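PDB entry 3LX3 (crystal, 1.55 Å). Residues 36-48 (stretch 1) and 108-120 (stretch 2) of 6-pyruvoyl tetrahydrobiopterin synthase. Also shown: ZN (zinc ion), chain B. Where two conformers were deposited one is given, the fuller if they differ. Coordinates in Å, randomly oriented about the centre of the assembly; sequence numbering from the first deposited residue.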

# COMPACT_ATOMS: atom_id res chain seq x y z
N HIS A 36 14.69 8.88 -18.90
CA HIS A 36 14.01 9.56 -19.98
C HIS A 36 14.13 11.07 -19.79
O HIS A 36 14.55 11.53 -18.74
CB HIS A 36 12.54 9.10 -20.09
CG HIS A 36 11.56 9.90 -19.28
ND1 HIS A 36 10.43 10.45 -19.86
CD2 HIS A 36 11.50 10.20 -17.97
CE1 HIS A 36 9.73 11.07 -18.92
NE2 HIS A 36 10.36 10.95 -17.76
N PHE A 37 13.64 11.80 -20.77
CA PHE A 37 13.24 13.19 -20.55
C PHE A 37 12.19 13.55 -21.60
O PHE A 37 12.29 13.18 -22.78
CB PHE A 37 14.46 14.18 -20.54
CG PHE A 37 15.23 14.28 -21.83
CD1 PHE A 37 14.88 15.18 -22.82
CD2 PHE A 37 16.38 13.53 -22.00
CE1 PHE A 37 15.64 15.31 -23.97
CE2 PHE A 37 17.12 13.63 -23.14
CZ PHE A 37 16.74 14.51 -24.13
N ILE A 38 11.21 14.34 -21.16
CA ILE A 38 10.18 14.91 -22.05
C ILE A 38 10.76 16.07 -22.83
O ILE A 38 11.44 16.93 -22.27
CB ILE A 38 9.00 15.46 -21.21
CG1 ILE A 38 8.28 14.34 -20.45
CG2 ILE A 38 8.02 16.28 -22.11
CD1 ILE A 38 7.65 13.27 -21.30
N ALA A 39 10.49 16.11 -24.14
CA ALA A 39 10.76 17.27 -24.96
C ALA A 39 9.61 17.43 -25.93
O ALA A 39 9.20 16.49 -26.58
CB ALA A 39 12.09 17.09 -25.77
N PHE A 40 9.11 18.66 -26.04
CA PHE A 40 8.13 19.04 -27.06
C PHE A 40 8.38 20.49 -27.45
O PHE A 40 9.33 21.08 -26.99
CB PHE A 40 6.66 18.77 -26.62
CG PHE A 40 6.24 19.38 -25.31
CD1 PHE A 40 5.80 20.71 -25.23
CD2 PHE A 40 6.13 18.58 -24.18
CE1 PHE A 40 5.34 21.25 -24.03
CE2 PHE A 40 5.67 19.12 -22.98
CZ PHE A 40 5.29 20.47 -22.91
N LYS A 41 7.58 21.07 -28.34
CA LYS A 41 7.88 22.42 -28.84
C LYS A 41 7.85 23.40 -27.70
O LYS A 41 6.85 23.52 -27.00
CB LYS A 41 6.86 22.82 -29.92
CG LYS A 41 7.05 22.12 -31.24
CD LYS A 41 8.32 22.61 -31.94
CE LYS A 41 8.55 21.94 -33.30
NZ LYS A 41 9.92 22.34 -33.80
N GLY A 42 8.97 24.07 -27.50
CA GLY A 42 9.14 25.03 -26.42
C GLY A 42 9.47 24.51 -25.03
O GLY A 42 9.53 25.29 -24.09
N PHE A 43 9.69 23.20 -24.88
CA PHE A 43 9.93 22.61 -23.57
C PHE A 43 10.89 21.43 -23.65
O PHE A 43 10.71 20.55 -24.49
CB PHE A 43 8.62 22.13 -22.96
CG PHE A 43 8.77 21.49 -21.61
CD1 PHE A 43 8.99 22.26 -20.48
CD2 PHE A 43 8.72 20.11 -21.46
CE1 PHE A 43 9.15 21.65 -19.22
CE2 PHE A 43 8.87 19.51 -20.22
CZ PHE A 43 9.09 20.28 -19.11
N ARG A 44 11.88 21.42 -22.76
CA ARG A 44 12.84 20.32 -22.63
C ARG A 44 12.95 20.22 -21.09
O ARG A 44 12.92 21.24 -20.38
CB ARG A 44 14.18 20.72 -23.26
CG ARG A 44 15.22 19.60 -23.68
CD ARG A 44 16.36 19.34 -22.66
NE ARG A 44 17.15 20.52 -22.28
CZ ARG A 44 17.99 20.54 -21.24
NH1 ARG A 44 18.16 19.46 -20.49
NH2 ARG A 44 18.66 21.65 -20.95
N GLU A 45 13.01 19.03 -20.57
CA GLU A 45 13.40 18.88 -19.17
C GLU A 45 14.68 18.13 -19.05
O GLU A 45 15.17 17.57 -20.04
CB GLU A 45 12.32 18.18 -18.41
CG GLU A 45 12.19 16.78 -18.72
CD GLU A 45 10.99 16.12 -18.05
OE1 GLU A 45 10.43 16.66 -17.07
OE2 GLU A 45 10.64 15.02 -18.49
N THR A 46 15.22 18.13 -17.84
CA THR A 46 16.48 17.46 -17.54
C THR A 46 16.31 15.97 -17.52
O THR A 46 15.24 15.42 -17.20
CB THR A 46 17.08 17.97 -16.24
OG1 THR A 46 16.14 17.89 -15.18
CG2 THR A 46 17.55 19.43 -16.38
N LEU A 47 17.40 15.27 -17.84
CA LEU A 47 17.47 13.82 -17.72
C LEU A 47 17.18 13.33 -16.32
O LEU A 47 17.74 13.81 -15.35
CB LEU A 47 18.89 13.35 -18.14
CG LEU A 47 19.16 11.85 -18.09
CD1 LEU A 47 18.37 11.12 -19.13
CD2 LEU A 47 20.68 11.62 -18.32
N HIS A 48 16.31 12.33 -16.23
CA HIS A 48 15.99 11.71 -14.95
C HIS A 48 15.45 10.31 -15.22
O HIS A 48 15.75 9.74 -16.25
CB HIS A 48 15.01 12.62 -14.18
CG HIS A 48 13.69 12.76 -14.86
ND1 HIS A 48 13.49 13.55 -15.98
CD2 HIS A 48 12.52 12.14 -14.62
CE1 HIS A 48 12.24 13.40 -16.40
NE2 HIS A 48 11.61 12.55 -15.58
N LYS A 108 23.69 10.24 -30.22
CA LYS A 108 23.87 11.62 -29.78
C LYS A 108 22.56 12.36 -30.03
O LYS A 108 22.01 12.33 -31.12
CB LYS A 108 25.05 12.28 -30.49
CG LYS A 108 25.21 13.78 -30.22
CD LYS A 108 26.38 14.31 -30.99
CE LYS A 108 26.50 15.80 -30.79
NZ LYS A 108 27.66 16.34 -31.57
N ILE A 109 22.04 13.02 -29.01
CA ILE A 109 20.77 13.69 -29.07
C ILE A 109 21.00 15.17 -28.86
O ILE A 109 21.59 15.55 -27.87
CB ILE A 109 19.81 13.21 -27.96
CG1 ILE A 109 19.63 11.70 -28.04
CG2 ILE A 109 18.44 13.94 -28.07
CD1 ILE A 109 18.77 11.15 -26.90
N THR A 110 20.57 15.99 -29.82
CA THR A 110 20.70 17.43 -29.73
C THR A 110 19.29 18.04 -29.65
O THR A 110 18.40 17.70 -30.44
CB THR A 110 21.44 18.03 -30.89
OG1 THR A 110 22.73 17.40 -31.02
CG2 THR A 110 21.65 19.53 -30.68
N CYS A 111 19.09 18.90 -28.68
CA CYS A 111 17.77 19.48 -28.39
C CYS A 111 17.61 20.86 -29.06
O CYS A 111 18.59 21.43 -29.55
CB CYS A 111 17.59 19.64 -26.90
SG CYS A 111 17.71 18.01 -26.07
N GLU A 112 16.40 21.39 -29.04
CA GLU A 112 16.07 22.70 -29.59
C GLU A 112 16.88 23.82 -28.95
O GLU A 112 17.17 24.84 -29.59
CB GLU A 112 14.59 23.07 -29.33
CG GLU A 112 13.49 22.27 -29.99
CD GLU A 112 12.11 22.96 -29.80
OE1 GLU A 112 11.50 23.30 -30.83
OE2 GLU A 112 11.66 23.21 -28.64
N ASP A 113 17.19 23.66 -27.65
CA ASP A 113 17.96 24.65 -26.89
C ASP A 113 19.49 24.41 -27.04
O ASP A 113 20.30 25.00 -26.30
CB ASP A 113 17.50 24.68 -25.43
CG ASP A 113 17.80 23.39 -24.67
OD1 ASP A 113 18.42 22.48 -25.27
OD2 ASP A 113 17.40 23.29 -23.49
N ASN A 114 19.84 23.52 -27.98
CA ASN A 114 21.22 23.10 -28.31
C ASN A 114 21.90 22.24 -27.25
O ASN A 114 23.07 21.89 -27.44
CB ASN A 114 22.09 24.28 -28.79
CG ASN A 114 21.83 24.59 -30.27
OD1 ASN A 114 21.18 25.57 -30.60
ND2 ASN A 114 22.28 23.69 -31.15
N SER A 115 21.15 21.80 -26.23
CA SER A 115 21.67 20.82 -25.24
C SER A 115 22.01 19.55 -25.98
O SER A 115 21.30 19.17 -26.90
CB SER A 115 20.63 20.51 -24.19
OG SER A 115 20.43 21.66 -23.36
N GLU A 116 23.07 18.88 -25.56
CA GLU A 116 23.55 17.65 -26.20
C GLU A 116 23.70 16.55 -25.17
O GLU A 116 24.23 16.76 -24.05
CB GLU A 116 24.90 17.87 -26.90
CG GLU A 116 24.89 18.74 -28.16
CD GLU A 116 26.28 18.81 -28.82
OE1 GLU A 116 27.19 18.08 -28.38
OE2 GLU A 116 26.44 19.58 -29.78
N TYR A 117 23.28 15.33 -25.57
CA TYR A 117 23.46 14.10 -24.80
C TYR A 117 24.14 13.08 -25.67
O TYR A 117 23.93 13.06 -26.91
CB TYR A 117 22.06 13.53 -24.42
CG TYR A 117 21.24 14.45 -23.58
CD1 TYR A 117 21.16 14.31 -22.20
CD2 TYR A 117 20.55 15.49 -24.16
CE1 TYR A 117 20.42 15.19 -21.46
CE2 TYR A 117 19.82 16.37 -23.41
CZ TYR A 117 19.77 16.22 -22.04
OH TYR A 117 19.03 17.14 -21.29
N SER A 118 24.84 12.14 -25.07
CA SER A 118 25.33 10.99 -25.82
C SER A 118 25.31 9.76 -24.93
O SER A 118 25.73 9.82 -23.78
CB SER A 118 26.74 11.25 -26.30
OG SER A 118 27.17 10.15 -27.10
N PHE A 119 24.75 8.67 -25.46
CA PHE A 119 24.65 7.43 -24.72
C PHE A 119 25.03 6.27 -25.62
O PHE A 119 24.75 6.29 -26.79
CB PHE A 119 23.17 7.14 -24.32
CG PHE A 119 22.39 8.28 -23.70
CD1 PHE A 119 22.89 8.98 -22.63
CD2 PHE A 119 21.17 8.67 -24.18
CE1 PHE A 119 22.15 10.03 -22.05
CE2 PHE A 119 20.47 9.75 -23.55
CZ PHE A 119 20.96 10.32 -22.49
N PRO A 120 25.67 5.21 -25.06
CA PRO A 120 25.83 4.04 -25.86
C PRO A 120 24.49 3.55 -26.43
O PRO A 120 23.48 3.59 -25.73
CB PRO A 120 26.36 3.00 -24.89
CG PRO A 120 26.99 3.82 -23.76
CD PRO A 120 26.10 5.00 -23.68
ZN ZN B . 9.67 11.86 -15.98
O HOH W 1 12.27 21.29 -26.92
O HOH W 2 9.03 13.48 -17.05
O HOH W 3 8.72 13.00 -14.39

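What does the strand at the start of stretch 2 offer its partner? Ile-109 and Cys-111 both point toward stretch 1, with Thr-110 facing away between them. Ile-109 CG2 lies 4.3 Å from Phe-37 CZ, at the edge of the buried ring. Cys-111 SG touches two neighbours, Phe-37 CE1 at 4.0 Å and Arg-44 CG at 3.8 Å.

How does the turn from Cys-111 to Asn-114 grip the other hairpin? Mainly through charge. Glu-112 OE2 accepts a hydrogen bond from Gly-42 N (3.0 Å), in the type II turn where positive phi suits glycine, while Glu-112 OE1 forms a salt bridge with Lys-41 NZ (3.5 Å), its hydrogen bond weak. Water 1 lies within hydrogen-bonding reach of Glu-112 OE2 (2.6 Å) and Phe-40 O (2.9 Å). Asp-113 OD2 receives Arg-44 NE at 3.0 Å and NH2 at 3.3 Å; its OD1 accepts from Ser-115 OG (2.9 Å), whose oxygen sits over one guanidinium face.

What closes the buried end? Tyr-117 stacks, offset, on Phe-37, with centroids 4.6 Å apart and planes at 25°, while its OH reaches within 2.6 Å of Arg-44 NH1. Leu-47 continues the apolar packing, its CB 4.1 Å from Tyr-117 CE1 and its CD1 4.3 Å from Phe-119 CZ.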